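Local coordinates for uncharacterized protein (Bacteroides ovatus, PDB 4FS7), which is an extracellular leucine-rich repeat protein of unknown function that probably binds other proteins through its long solenoid, at residues 48-53 against 57-62; 99-104 against 111-116; 167-172 against 179-184; 286-291 against 302-307; 369-374 against 382-387. All coordinates share one frame; numbering follows the deposited sequence.

Contact 1 of 5, residues 48-53 against 57-62; sequences PVVTYK and YDVVSI
Val50 and Tyr57 form the hydrogen-bonded pair of an antiparallel beta hairpin. Tyr57 N gives a hydrogen bond of 2.8 Å to Val50 O. Val50 N answers with a bond of 3.0 Å to Tyr57 O. In the neighbouring non-hydrogen-bonded pair, Val49 and Asp58 lie side by side on the face opposite Val50 and Tyr57, with Val49 CG2 3.7 Å from Asp58 OD1. Tyr57 buries the most surface here. Its CG stands anti to the carbonyl carbon (chi1 -61°), which lays the ring back along the partner strand, at about a right angle to the Val50 side chain. The ring edge then meets Tyr52: CE2 of Tyr57 is 3.9 Å from Tyr52 CB, and Tyr52 O lies in the ring plane. Water 2 bridges this carbonyl and the Tyr57 hydroxyl, lying 2.6 Å from Tyr57 OH. At the opposite end Val59 N bonds to Pro48 O at 2.9 Å. Water 1 gives hydrogen bonds to the same carbonyl oxygen and to Asp58 OD1. Val59 CG2 packs against Val50 CG1 at 4.3 Å. The hairpin belongs to the mixed N-terminal sheet. Strand 55-62 also pairs in parallel with strand 19-25, and Tyr11 of strand 9-13 touches both Val50 and Val59.

Contact 2 of 5, residues 99-104 against 111-116; sequences INIPDS and CTFSGC
Phe113 reaches from a loop to Ile99 and Ile101 across the interior of a solenoid coil, in a protein built of leucine-rich repeats. The tight part is small and wholly apolar. In the conformer described, one of two, Ile101 CD1 sits at the ring edge, near its plane, 3.7 Å from Phe113 CZ. Ile99 approaches the ring obliquely, and both its CG2 and its CD1 come to 3.9 Å from Phe113 CE1. The isoleucines and the phenylalanine point at each other from opposite directions, so the ring spans much of the gap between backbones whose CA atoms are 10.5 Å apart at Ile99 and Phe113. Phe90 and Phe136 meet the same ring, which joins it to a run of aromatic side chains inside the solenoid. The outer side is looser. Asp103 is exposed, Asn100 and Ser104 are partly so, and all three stay clear of the 111-116 loop. Asn100 turns away, and its ND2 bonds instead to Ile78 O. The loop that carries Phe113 is made of two overlapping turns, type I from Cys111 to Ser114 and type II from Phe113 to Cys116. The second is closed by a hydrogen bond of 3.2 Å from Cys116 N to Phe113 O.

Contact 3 of 5, residues 167-172 against 179-184; sequences VSLPDS and GLFSGC
Phe181, Leu169 and Val167 bury nearly all the surface of this contact, and Phe181 gives the largest share. Val167 meets the outer end of the ring with both methyls. Its CG1 is 3.9 Å from Phe181 CZ, and CG2 is 4.0 Å from the same atom. Chi1 of 53° sets CG1 between the backbone N and the carbonyl carbon, which turns the fork of the valine toward the ring. Leu169 comes in differently. Its side chain runs alongside that of Phe181, the two pointing opposite ways, and CD2 ends near the ring plane, at the edge, 4.1 Å from Phe181 CZ. Leu180 supports the ring from its own segment: Leu180 CG covers one face of the Phe181 ring off-centre, 3.6 Å from its plane. No hydrogen bond joins the two segments, and the three main residues are all buried. Leu169 and Leu180 also touch Ile153, and Val167 touches Ile144 and Ile190, so the cluster continues into the rest of the hydrophobic interior. Type I and type II turns, from Gly179 to Ser182 and from Phe181 to Cys184, present the phenylalanine. A short strand facing a turn that sends its aromatic side chain inward fits the BspA type of leucine-rich repeat.

Contact 4 of 5, residues 286-291 against 302-307; sequences VIVPEK and VKLLDS. With EDO (1,2-ethanediol), chain C.
Val286 and Ser307 make the closest approach, and it is through the backbone. The CA of Val286 points its hydrogen at Ser307 O, 3.4 Å away, with an angle of 165° at the hydrogen. The valine side chain adds to this, with CG2 3.8 Å from the same Ser307 O. The second point of contact is apolar and looser. Val288 CG2 and Leu304 CD2 are 4.5 Å apart, and both side chains are buried. Between them these two contacts join segments whose paired CA atoms diverge from 5.5 Å at Val286 and Ser307 to 9.4 Å at Val288 and Leu304. The next shell fixes both ends. Ser307 OG is hydrogen-bonded to Gly284 O, just before the first segment. Val288 and Leu304 both also touch Tyr283 and Ile311. On the other side of Val286 lies a 1,2-ethanediol molecule, probably from the crystallisation liquor. Val286 CG1 is 3.6 Å from its O1, since chi1 of 63° places this methyl between the backbone N and the carbonyl carbon. Ile287 N donates to the same O1 at 3.2 Å, and O1 returns a weak bond to Ile287 O. Ser285 OG and Ile267 N also bind the diol. Farther out, strand 287-288 is an end strand of one parallel sheet within the chain, beside strand 310-311, while strand 301-304 ends another, beside strand 280-283. Such short parallel strands, repeated from coil to coil, are consistent with the leucine-rich repeat solenoid of the BspA type.

Contact 5 of 5, residues 369-374 against 382-387; sequences KKVELP and YDFEDT
The Phe384 ring is met by aromatic and aliphatic neighbours. Phe362 stacks with it, and Phe390 meets it edge-to-face. From strand 370-374, Val371 and Leu373 approach obliquely. In the conformer described, one of two, Val371 CG2 is 4.3 Å from Phe384 CE2. Leu373 CD1 is 4.2 Å from Phe384 CE1, so the two meet different corners of the ring from the same side of its plane. They can do so because they are two residues apart on a strand and both point toward the loop. Chi1 of -63° sets CG of Phe384 anti to its carbonyl carbon, which brings CE1 and CE2 up to Leu373 and Val371. The distances are those of ordinary van der Waals packing, and no hydrogen bond crosses between the segments. Polar groups anchor the loop elsewhere: Asp383 OD1 accepts a bond from Asn360 N, and Glu385 OE2 one from Gly364 N, both earlier in the chain. At the exposed end the backbones draw closer, with Lys369 O and Thr387 O 4.2 Å apart. Strand 370-374 pairs in parallel with strand 389-393, the last strand of the chain. A buried phenylalanine beneath a strand's aliphatic side chains is consistent with a closing coil of the BspA-type leucine-rich repeats.

In the fold
The five contacts follow one another along the chain, each closing before the next opens, and they mark out an elongated protein. Contacts 1 and 5 lie near the two ends, with centres about 84 Å apart. Contact 1 belongs to the mixed N-terminal sheet, and contact 2 follows it, their centres about 20 Å apart. Contact 3 is nearest the middle, its centre about 10 Å from the centre of the chain. Contacts 4 and 5 share the second BspA-type repeat region, with centres about 22 Å apart, while contact 3 falls in the first. No two contacts touch. Each ties together nearby parts of the chain, as expected of a solenoid that grows by stacking similar coils.

Contact 1 of 5, residues 48-53 against 57-62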
# COMPACT_ATOMS: atom_id res chain seq x y z
N PRO A 48 27.07 -29.38 -9.26
CA PRO A 48 26.49 -29.27 -10.60
C PRO A 48 26.18 -30.62 -11.26
O PRO A 48 25.39 -30.68 -12.21
CB PRO A 48 27.58 -28.56 -11.39
CG PRO A 48 28.84 -28.89 -10.68
CD PRO A 48 28.48 -28.96 -9.24
N VAL A 49 26.83 -31.67 -10.74
CA VAL A 49 26.74 -33.04 -11.28
C VAL A 49 26.79 -34.00 -10.11
O VAL A 49 27.55 -33.78 -9.15
CB VAL A 49 27.90 -33.36 -12.28
CG1 VAL A 49 27.78 -34.80 -12.78
CG2 VAL A 49 27.93 -32.43 -13.42
N VAL A 50 25.98 -35.06 -10.21
CA VAL A 50 26.06 -36.15 -9.28
C VAL A 50 26.09 -37.47 -10.10
O VAL A 50 25.57 -37.54 -11.23
CB VAL A 50 24.90 -36.17 -8.25
CG1 VAL A 50 25.01 -34.98 -7.28
CG2 VAL A 50 23.52 -36.25 -8.96
N THR A 51 26.69 -38.48 -9.49
CA THR A 51 26.70 -39.80 -10.12
C THR A 51 25.87 -40.73 -9.25
O THR A 51 25.96 -40.71 -8.02
CB THR A 51 28.12 -40.33 -10.30
OG1 THR A 51 28.82 -39.48 -11.22
CG2 THR A 51 28.12 -41.79 -10.82
N TYR A 52 25.03 -41.52 -9.90
CA TYR A 52 24.21 -42.49 -9.19
C TYR A 52 24.15 -43.72 -10.07
O TYR A 52 23.76 -43.64 -11.24
CB TYR A 52 22.79 -41.92 -8.98
CG TYR A 52 21.75 -42.88 -8.39
CD1 TYR A 52 21.84 -43.31 -7.07
CD2 TYR A 52 20.65 -43.31 -9.14
CE1 TYR A 52 20.89 -44.17 -6.52
CE2 TYR A 52 19.69 -44.18 -8.60
CZ TYR A 52 19.81 -44.59 -7.28
OH TYR A 52 18.86 -45.44 -6.74
N LYS A 53 24.54 -44.86 -9.49
CA LYS A 53 24.53 -46.15 -10.20
C LYS A 53 25.12 -46.03 -11.61
O LYS A 53 24.51 -46.38 -12.61
CB LYS A 53 23.11 -46.78 -10.13
CG LYS A 53 22.83 -47.18 -8.64
CD LYS A 53 21.42 -47.68 -8.36
CE LYS A 53 21.28 -48.06 -6.89
NZ LYS A 53 20.52 -49.31 -6.72
N TYR A 57 24.35 -37.30 -13.71
CA TYR A 57 23.16 -36.51 -13.81
C TYR A 57 23.53 -35.05 -13.56
O TYR A 57 24.18 -34.73 -12.60
CB TYR A 57 22.12 -36.99 -12.80
CG TYR A 57 21.70 -38.41 -13.04
CD1 TYR A 57 20.68 -38.70 -13.91
CD2 TYR A 57 22.33 -39.44 -12.41
CE1 TYR A 57 20.28 -40.00 -14.17
CE2 TYR A 57 21.94 -40.80 -12.67
CZ TYR A 57 20.93 -41.04 -13.56
OH TYR A 57 20.55 -42.36 -13.84
N ASP A 58 23.07 -34.20 -14.44
CA ASP A 58 23.24 -32.75 -14.30
C ASP A 58 22.17 -32.21 -13.37
O ASP A 58 21.01 -32.54 -13.54
CB ASP A 58 23.12 -32.13 -15.68
CG ASP A 58 24.26 -32.57 -16.61
OD1 ASP A 58 25.45 -32.44 -16.23
OD2 ASP A 58 23.96 -33.10 -17.70
N VAL A 59 22.59 -31.38 -12.42
CA VAL A 59 21.70 -30.77 -11.45
C VAL A 59 21.22 -29.44 -12.06
O VAL A 59 21.95 -28.45 -12.04
CB VAL A 59 22.43 -30.59 -10.12
CG1 VAL A 59 21.48 -29.99 -9.05
CG2 VAL A 59 23.05 -31.92 -9.60
N VAL A 60 19.99 -29.44 -12.59
CA VAL A 60 19.51 -28.34 -13.40
C VAL A 60 18.37 -27.53 -12.80
O VAL A 60 17.98 -26.53 -13.37
CB VAL A 60 19.14 -28.81 -14.82
CG1 VAL A 60 20.35 -29.48 -15.47
CG2 VAL A 60 17.93 -29.74 -14.82
N SER A 61 17.86 -27.95 -11.65
CA SER A 61 16.75 -27.24 -11.03
C SER A 61 16.74 -27.52 -9.54
O SER A 61 17.30 -28.50 -9.04
CB SER A 61 15.42 -27.57 -11.68
OG SER A 61 15.11 -28.92 -11.54
N ILE A 62 16.02 -26.64 -8.83
CA ILE A 62 15.65 -26.85 -7.43
C ILE A 62 14.15 -27.03 -7.43
O ILE A 62 13.41 -26.23 -8.01
CB ILE A 62 16.12 -25.70 -6.51
CG1 ILE A 62 17.66 -25.66 -6.51
CG2 ILE A 62 15.57 -25.87 -5.08
CD1 ILE A 62 18.21 -24.48 -5.85
O HOH W 1 26.04 -30.21 -14.90
O HOH W 2 21.71 -44.45 -12.88

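Contact 2 of 5, residues 99-104 against 111-116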
# COMPACT_ATOMS: atom_id res chain seq x y z
N ILE A 99 22.78 -16.64 -0.10
CA ILE A 99 22.32 -17.46 -1.24
C ILE A 99 22.59 -16.70 -2.51
O ILE A 99 22.53 -15.47 -2.53
CB ILE A 99 20.82 -17.82 -1.14
CG1 ILE A 99 20.49 -18.98 -2.09
CG2 ILE A 99 19.92 -16.59 -1.33
CD1 ILE A 99 19.10 -19.65 -1.84
N ASN A 100 22.96 -17.43 -3.56
CA ASN A 100 23.13 -16.87 -4.90
C ASN A 100 22.09 -17.42 -5.86
O ASN A 100 21.68 -18.58 -5.74
CB ASN A 100 24.54 -17.21 -5.44
CG ASN A 100 24.72 -18.67 -5.72
OD1 ASN A 100 24.68 -19.48 -4.77
ND2 ASN A 100 24.92 -19.04 -6.97
N ILE A 101 21.70 -16.62 -6.83
CA ILE A 101 20.78 -17.05 -7.87
C ILE A 101 21.54 -17.06 -9.19
O ILE A 101 22.00 -16.03 -9.66
CB ILE A 101 19.56 -16.13 -8.03
CG1 ILE A 101 18.92 -15.86 -6.67
CG2 ILE A 101 18.54 -16.79 -8.96
CD1 ILE A 101 18.44 -17.11 -5.99
N PRO A 102 21.70 -18.24 -9.81
CA PRO A 102 22.43 -18.31 -11.07
C PRO A 102 21.85 -17.46 -12.18
O PRO A 102 20.64 -17.21 -12.24
CB PRO A 102 22.32 -19.81 -11.44
CG PRO A 102 22.16 -20.47 -10.19
CD PRO A 102 21.31 -19.58 -9.35
N ASP A 103 22.72 -17.08 -13.10
CA ASP A 103 22.41 -16.19 -14.20
C ASP A 103 21.34 -16.71 -15.11
O ASP A 103 20.66 -15.91 -15.78
CB ASP A 103 23.66 -15.87 -15.06
CG ASP A 103 24.62 -14.92 -14.40
OD1 ASP A 103 24.26 -14.24 -13.41
OD2 ASP A 103 25.76 -14.82 -14.92
N SER A 104 21.18 -18.03 -15.22
CA SER A 104 20.19 -18.64 -16.10
C SER A 104 18.76 -18.66 -15.55
O SER A 104 17.83 -19.01 -16.27
CB SER A 104 20.61 -20.08 -16.44
OG SER A 104 21.84 -20.10 -17.16
N CYS A 111 6.32 -17.21 -3.35
CA CYS A 111 6.77 -17.53 -2.00
C CYS A 111 8.17 -18.16 -1.93
O CYS A 111 8.50 -18.75 -0.90
CB CYS A 111 5.76 -18.44 -1.28
SG CYS A 111 4.18 -17.63 -0.99
N THR A 112 9.03 -17.95 -2.94
CA THR A 112 10.30 -18.67 -2.94
C THR A 112 11.17 -18.33 -1.74
O THR A 112 11.84 -19.22 -1.19
CB THR A 112 11.04 -18.38 -4.25
OG1 THR A 112 10.27 -18.88 -5.31
CG2 THR A 112 12.43 -19.05 -4.28
N PHE A 113 11.17 -17.05 -1.31
CA PHE A 113 11.92 -16.60 -0.18
C PHE A 113 11.03 -16.03 0.91
O PHE A 113 11.50 -15.30 1.78
CB PHE A 113 12.98 -15.57 -0.57
CG PHE A 113 14.00 -16.06 -1.53
CD1 PHE A 113 15.16 -16.67 -1.05
CD2 PHE A 113 13.86 -15.89 -2.90
CE1 PHE A 113 16.11 -17.12 -1.95
CE2 PHE A 113 14.86 -16.35 -3.79
CZ PHE A 113 15.97 -16.94 -3.28
N SER A 114 9.74 -16.33 0.85
CA SER A 114 8.83 -15.84 1.86
C SER A 114 9.27 -16.37 3.24
O SER A 114 9.54 -17.57 3.41
CB SER A 114 7.43 -16.29 1.56
OG SER A 114 6.54 -15.79 2.58
N GLY A 115 9.35 -15.50 4.22
CA GLY A 115 9.74 -15.93 5.54
C GLY A 115 11.22 -16.04 5.85
O GLY A 115 11.62 -16.52 6.91
N CYS A 116 12.06 -15.62 4.92
CA CYS A 116 13.52 -15.66 5.09
C CYS A 116 13.96 -14.41 5.83
O CYS A 116 14.59 -13.51 5.28
CB CYS A 116 14.21 -15.80 3.73
SG CYS A 116 13.93 -17.44 3.00

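Contact 3 of 5, residues 167-172 against 179-184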
# COMPACT_ATOMS: atom_id res chain seq x y z
N VAL A 167 14.86 0.64 -3.11
CA VAL A 167 14.43 -0.27 -4.17
C VAL A 167 14.45 0.42 -5.51
O VAL A 167 13.97 1.53 -5.62
CB VAL A 167 13.05 -0.91 -3.86
CG1 VAL A 167 11.99 0.12 -3.56
CG2 VAL A 167 12.62 -1.85 -4.98
N SER A 168 15.06 -0.21 -6.51
CA SER A 168 15.05 0.24 -7.89
C SER A 168 14.14 -0.65 -8.71
O SER A 168 14.51 -1.78 -9.02
CB SER A 168 16.46 0.26 -8.44
OG SER A 168 16.43 0.67 -9.80
N LEU A 169 12.96 -0.17 -9.06
CA LEU A 169 11.97 -0.85 -9.88
C LEU A 169 12.34 -0.72 -11.35
O LEU A 169 13.01 0.22 -11.73
CB LEU A 169 10.57 -0.27 -9.65
CG LEU A 169 9.94 -0.57 -8.30
CD1 LEU A 169 8.75 0.34 -8.04
CD2 LEU A 169 9.51 -2.06 -8.24
N PRO A 170 11.90 -1.66 -12.21
CA PRO A 170 12.16 -1.50 -13.64
C PRO A 170 11.46 -0.24 -14.14
O PRO A 170 10.26 -0.02 -13.89
CB PRO A 170 11.53 -2.77 -14.25
CG PRO A 170 11.44 -3.73 -13.12
CD PRO A 170 11.15 -2.89 -11.92
N ASP A 171 12.20 0.57 -14.87
CA ASP A 171 11.65 1.82 -15.34
C ASP A 171 10.51 1.69 -16.33
O ASP A 171 9.72 2.63 -16.48
CB ASP A 171 12.74 2.70 -15.91
CG ASP A 171 12.35 4.15 -15.99
OD1 ASP A 171 11.83 4.75 -14.99
OD2 ASP A 171 12.54 4.68 -17.09
N SER A 172 10.36 0.55 -16.98
CA SER A 172 9.27 0.33 -17.90
C SER A 172 7.98 -0.11 -17.26
O SER A 172 6.94 -0.22 -17.94
CB SER A 172 9.66 -0.77 -18.92
OG SER A 172 9.87 -2.03 -18.25
N GLY A 179 -0.34 -4.51 -2.54
CA GLY A 179 0.45 -4.78 -1.35
C GLY A 179 1.92 -4.97 -1.60
O GLY A 179 2.61 -5.45 -0.70
N LEU A 180 2.44 -4.50 -2.74
CA LEU A 180 3.82 -4.79 -3.11
C LEU A 180 4.84 -4.48 -2.05
O LEU A 180 5.77 -5.28 -1.81
CB LEU A 180 4.16 -4.00 -4.35
CG LEU A 180 5.52 -4.23 -4.99
CD1 LEU A 180 5.77 -5.68 -5.30
CD2 LEU A 180 5.61 -3.39 -6.28
N PHE A 181 4.71 -3.31 -1.40
CA PHE A 181 5.61 -2.88 -0.35
C PHE A 181 4.89 -2.71 1.01
O PHE A 181 5.35 -1.96 1.88
CB PHE A 181 6.32 -1.58 -0.72
CG PHE A 181 7.17 -1.70 -1.94
CD1 PHE A 181 8.35 -2.40 -1.89
CD2 PHE A 181 6.78 -1.18 -3.17
CE1 PHE A 181 9.12 -2.55 -2.99
CE2 PHE A 181 7.57 -1.32 -4.26
CZ PHE A 181 8.74 -2.01 -4.18
N SER A 182 3.78 -3.40 1.20
CA SER A 182 3.00 -3.27 2.43
C SER A 182 3.88 -3.60 3.62
O SER A 182 4.50 -4.65 3.64
CB SER A 182 1.82 -4.23 2.41
OG SER A 182 1.02 -4.05 3.57
N GLY A 183 3.92 -2.75 4.61
CA GLY A 183 4.69 -3.03 5.78
C GLY A 183 6.20 -2.82 5.75
O GLY A 183 6.93 -3.27 6.65
N CYS A 184 6.68 -2.10 4.73
CA CYS A 184 8.09 -1.77 4.61
C CYS A 184 8.35 -0.49 5.40
O CYS A 184 8.46 0.61 4.86
CB CYS A 184 8.53 -1.61 3.16
SG CYS A 184 8.51 -3.24 2.29

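Contact 4 of 5, residues 286-291 against 302-307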
# COMPACT_ATOMS: atom_id res chain seq x y z
N VAL A 286 -16.40 17.69 -6.92
CA VAL A 286 -17.81 18.05 -6.82
C VAL A 286 -18.50 17.49 -5.55
O VAL A 286 -19.38 18.11 -4.96
CB VAL A 286 -18.59 17.71 -8.11
CG1 VAL A 286 -18.61 16.24 -8.42
CG2 VAL A 286 -19.99 18.22 -8.03
N ILE A 287 -18.13 16.28 -5.18
CA ILE A 287 -18.64 15.61 -3.98
C ILE A 287 -17.47 15.45 -3.01
O ILE A 287 -16.38 15.01 -3.41
CB ILE A 287 -19.21 14.22 -4.33
CG1 ILE A 287 -20.44 14.32 -5.23
CG2 ILE A 287 -19.54 13.41 -3.05
CD1 ILE A 287 -20.72 13.07 -6.03
N VAL A 288 -17.71 15.75 -1.73
CA VAL A 288 -16.86 15.32 -0.62
C VAL A 288 -17.45 13.98 -0.16
O VAL A 288 -18.53 13.97 0.42
CB VAL A 288 -16.84 16.29 0.58
CG1 VAL A 288 -15.91 15.74 1.73
CG2 VAL A 288 -16.42 17.70 0.16
N PRO A 289 -16.83 12.84 -0.50
CA PRO A 289 -17.48 11.55 -0.19
C PRO A 289 -17.66 11.29 1.29
O PRO A 289 -17.08 11.97 2.15
CB PRO A 289 -16.48 10.52 -0.77
CG PRO A 289 -15.71 11.23 -1.76
CD PRO A 289 -15.61 12.65 -1.29
N GLU A 290 -18.44 10.27 1.60
CA GLU A 290 -18.60 9.84 2.97
C GLU A 290 -17.27 9.74 3.71
O GLU A 290 -16.29 9.20 3.17
CB GLU A 290 -19.38 8.52 3.04
CG GLU A 290 -18.64 7.32 2.47
CD GLU A 290 -19.25 5.97 2.79
OE1 GLU A 290 -20.48 5.89 2.87
OE2 GLU A 290 -18.50 4.97 2.96
N LYS A 291 -17.25 10.22 4.94
CA LYS A 291 -16.20 9.99 5.89
C LYS A 291 -14.85 10.51 5.43
O LYS A 291 -13.82 10.12 6.02
CB LYS A 291 -16.12 8.48 6.23
CG LYS A 291 -17.43 7.89 6.74
CD LYS A 291 -17.46 6.36 6.67
CE LYS A 291 -18.81 5.80 7.01
NZ LYS A 291 -18.81 4.32 6.70
N VAL A 302 -10.23 24.70 6.19
CA VAL A 302 -10.83 23.97 5.09
C VAL A 302 -11.31 24.92 4.02
O VAL A 302 -12.22 25.74 4.28
CB VAL A 302 -12.01 23.07 5.55
CG1 VAL A 302 -12.62 22.36 4.35
CG2 VAL A 302 -11.59 22.10 6.63
N LYS A 303 -10.66 24.88 2.87
CA LYS A 303 -11.08 25.63 1.70
C LYS A 303 -11.79 24.72 0.72
O LYS A 303 -11.16 23.87 0.10
CB LYS A 303 -9.90 26.34 1.04
CG LYS A 303 -10.28 27.03 -0.28
CD LYS A 303 -11.21 28.18 -0.10
CE LYS A 303 -11.70 28.72 -1.47
NZ LYS A 303 -12.58 29.95 -1.30
N LEU A 304 -13.10 24.88 0.62
CA LEU A 304 -13.93 24.21 -0.37
C LEU A 304 -14.10 25.12 -1.57
O LEU A 304 -14.61 26.22 -1.43
CB LEU A 304 -15.31 23.81 0.19
CG LEU A 304 -15.27 22.89 1.40
CD1 LEU A 304 -16.73 22.63 1.86
CD2 LEU A 304 -14.48 21.59 1.15
N LEU A 305 -13.65 24.69 -2.73
CA LEU A 305 -13.78 25.48 -3.94
C LEU A 305 -15.24 25.55 -4.42
O LEU A 305 -16.06 24.76 -3.97
CB LEU A 305 -12.86 24.95 -5.03
CG LEU A 305 -11.35 24.97 -4.65
CD1 LEU A 305 -10.53 24.32 -5.78
CD2 LEU A 305 -10.81 26.31 -4.26
N ASP A 306 -15.55 26.52 -5.29
CA ASP A 306 -16.89 26.74 -5.78
C ASP A 306 -17.44 25.55 -6.52
O ASP A 306 -18.64 25.46 -6.76
CB ASP A 306 -16.94 27.97 -6.69
CG ASP A 306 -16.71 29.28 -5.98
OD1 ASP A 306 -16.71 29.34 -4.72
OD2 ASP A 306 -16.56 30.27 -6.75
N SER A 307 -16.56 24.66 -6.97
CA SER A 307 -16.95 23.44 -7.65
C SER A 307 -17.55 22.38 -6.70
O SER A 307 -18.11 21.42 -7.17
CB SER A 307 -15.73 22.85 -8.38
OG SER A 307 -14.57 22.84 -7.56
C1 EDO C . -15.77 12.90 -5.84
O1 EDO C . -16.44 14.01 -6.57
C2 EDO C . -16.56 11.56 -5.81
O2 EDO C . -16.15 10.70 -6.90

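Contact 5 of 5, residues 369-374 against 382-387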
# COMPACT_ATOMS: atom_id res chain seq x y z
N LYS A 369 -23.54 28.49 18.13
CA LYS A 369 -24.50 29.26 18.94
C LYS A 369 -25.52 29.99 18.10
O LYS A 369 -26.66 30.20 18.57
CB LYS A 369 -23.77 30.27 19.83
CG LYS A 369 -22.85 29.63 20.85
CD LYS A 369 -21.98 30.63 21.58
CE LYS A 369 -21.06 29.92 22.56
NZ LYS A 369 -20.14 30.89 23.20
N LYS A 370 -25.15 30.41 16.89
CA LYS A 370 -26.03 31.21 16.04
C LYS A 370 -25.88 30.79 14.60
O LYS A 370 -24.76 30.71 14.09
CB LYS A 370 -25.72 32.72 16.18
CG LYS A 370 -25.86 33.26 17.58
N VAL A 371 -26.97 30.46 13.94
CA VAL A 371 -26.89 30.33 12.50
C VAL A 371 -28.05 31.06 11.88
O VAL A 371 -28.97 31.49 12.58
CB VAL A 371 -26.87 28.86 12.07
CG1 VAL A 371 -25.63 28.15 12.64
CG2 VAL A 371 -28.18 28.18 12.52
N GLU A 372 -27.95 31.25 10.58
CA GLU A 372 -28.96 31.88 9.74
C GLU A 372 -29.38 30.87 8.69
O GLU A 372 -28.54 30.40 7.94
CB GLU A 372 -28.38 33.13 9.06
CG GLU A 372 -27.86 34.21 10.03
CD GLU A 372 -27.48 35.51 9.34
OE1 GLU A 372 -27.70 35.59 8.11
OE2 GLU A 372 -27.00 36.44 10.03
N LEU A 373 -30.67 30.51 8.65
CA LEU A 373 -31.27 29.58 7.67
C LEU A 373 -32.55 30.14 7.09
O LEU A 373 -33.31 30.80 7.80
CB LEU A 373 -31.63 28.23 8.32
CG LEU A 373 -30.58 27.14 8.53
CD1 LEU A 373 -31.23 26.03 9.34
CD2 LEU A 373 -30.06 26.65 7.24
N PRO A 374 -32.89 29.75 5.86
CA PRO A 374 -34.21 30.08 5.36
C PRO A 374 -35.27 29.30 6.14
O PRO A 374 -35.04 28.16 6.53
CB PRO A 374 -34.18 29.66 3.89
CG PRO A 374 -33.12 28.67 3.81
CD PRO A 374 -32.11 29.00 4.87
N TYR A 382 -33.89 20.44 14.11
CA TYR A 382 -33.70 19.33 15.04
C TYR A 382 -32.36 18.61 14.88
O TYR A 382 -31.96 17.84 15.76
CB TYR A 382 -34.84 18.32 14.90
CG TYR A 382 -36.21 18.94 14.95
CD1 TYR A 382 -36.66 19.53 16.11
CD2 TYR A 382 -37.03 18.97 13.82
CE1 TYR A 382 -37.93 20.11 16.17
CE2 TYR A 382 -38.30 19.53 13.86
CZ TYR A 382 -38.72 20.13 15.02
OH TYR A 382 -39.97 20.72 15.05
N ASP A 383 -31.65 18.95 13.80
CA ASP A 383 -30.36 18.35 13.50
C ASP A 383 -29.18 19.14 14.05
O ASP A 383 -28.02 18.81 13.80
CB ASP A 383 -30.28 18.11 12.01
CG ASP A 383 -31.38 17.12 11.58
OD1 ASP A 383 -31.40 15.99 12.15
OD2 ASP A 383 -32.26 17.50 10.80
N PHE A 384 -29.50 20.17 14.82
CA PHE A 384 -28.56 20.96 15.60
C PHE A 384 -28.75 20.72 17.09
O PHE A 384 -29.82 20.26 17.52
CB PHE A 384 -28.78 22.45 15.35
CG PHE A 384 -28.54 22.89 13.92
CD1 PHE A 384 -29.46 22.63 12.95
CD2 PHE A 384 -27.40 23.58 13.55
CE1 PHE A 384 -29.28 23.04 11.61
CE2 PHE A 384 -27.22 23.98 12.23
CZ PHE A 384 -28.16 23.72 11.27
N GLU A 385 -27.75 21.08 17.89
CA GLU A 385 -27.94 21.11 19.33
C GLU A 385 -29.07 22.05 19.70
O GLU A 385 -29.31 23.03 19.03
CB GLU A 385 -26.65 21.56 20.01
CG GLU A 385 -25.57 20.48 19.92
CD GLU A 385 -25.91 19.28 20.77
OE1 GLU A 385 -26.13 19.51 21.98
OE2 GLU A 385 -25.95 18.11 20.27
N ASP A 386 -29.77 21.72 20.79
CA ASP A 386 -30.93 22.51 21.22
C ASP A 386 -30.53 23.89 21.75
O ASP A 386 -31.39 24.73 21.97
CB ASP A 386 -31.86 21.75 22.16
CG ASP A 386 -31.20 21.33 23.45
OD1 ASP A 386 -30.12 21.85 23.79
OD2 ASP A 386 -31.82 20.49 24.17
N THR A 387 -29.24 24.13 21.94
CA THR A 387 -28.70 25.43 22.33
C THR A 387 -28.50 26.39 21.15
O THR A 387 -28.34 27.59 21.36
CB THR A 387 -27.39 25.24 23.10
OG1 THR A 387 -26.57 24.33 22.37
CG2 THR A 387 -27.66 24.69 24.53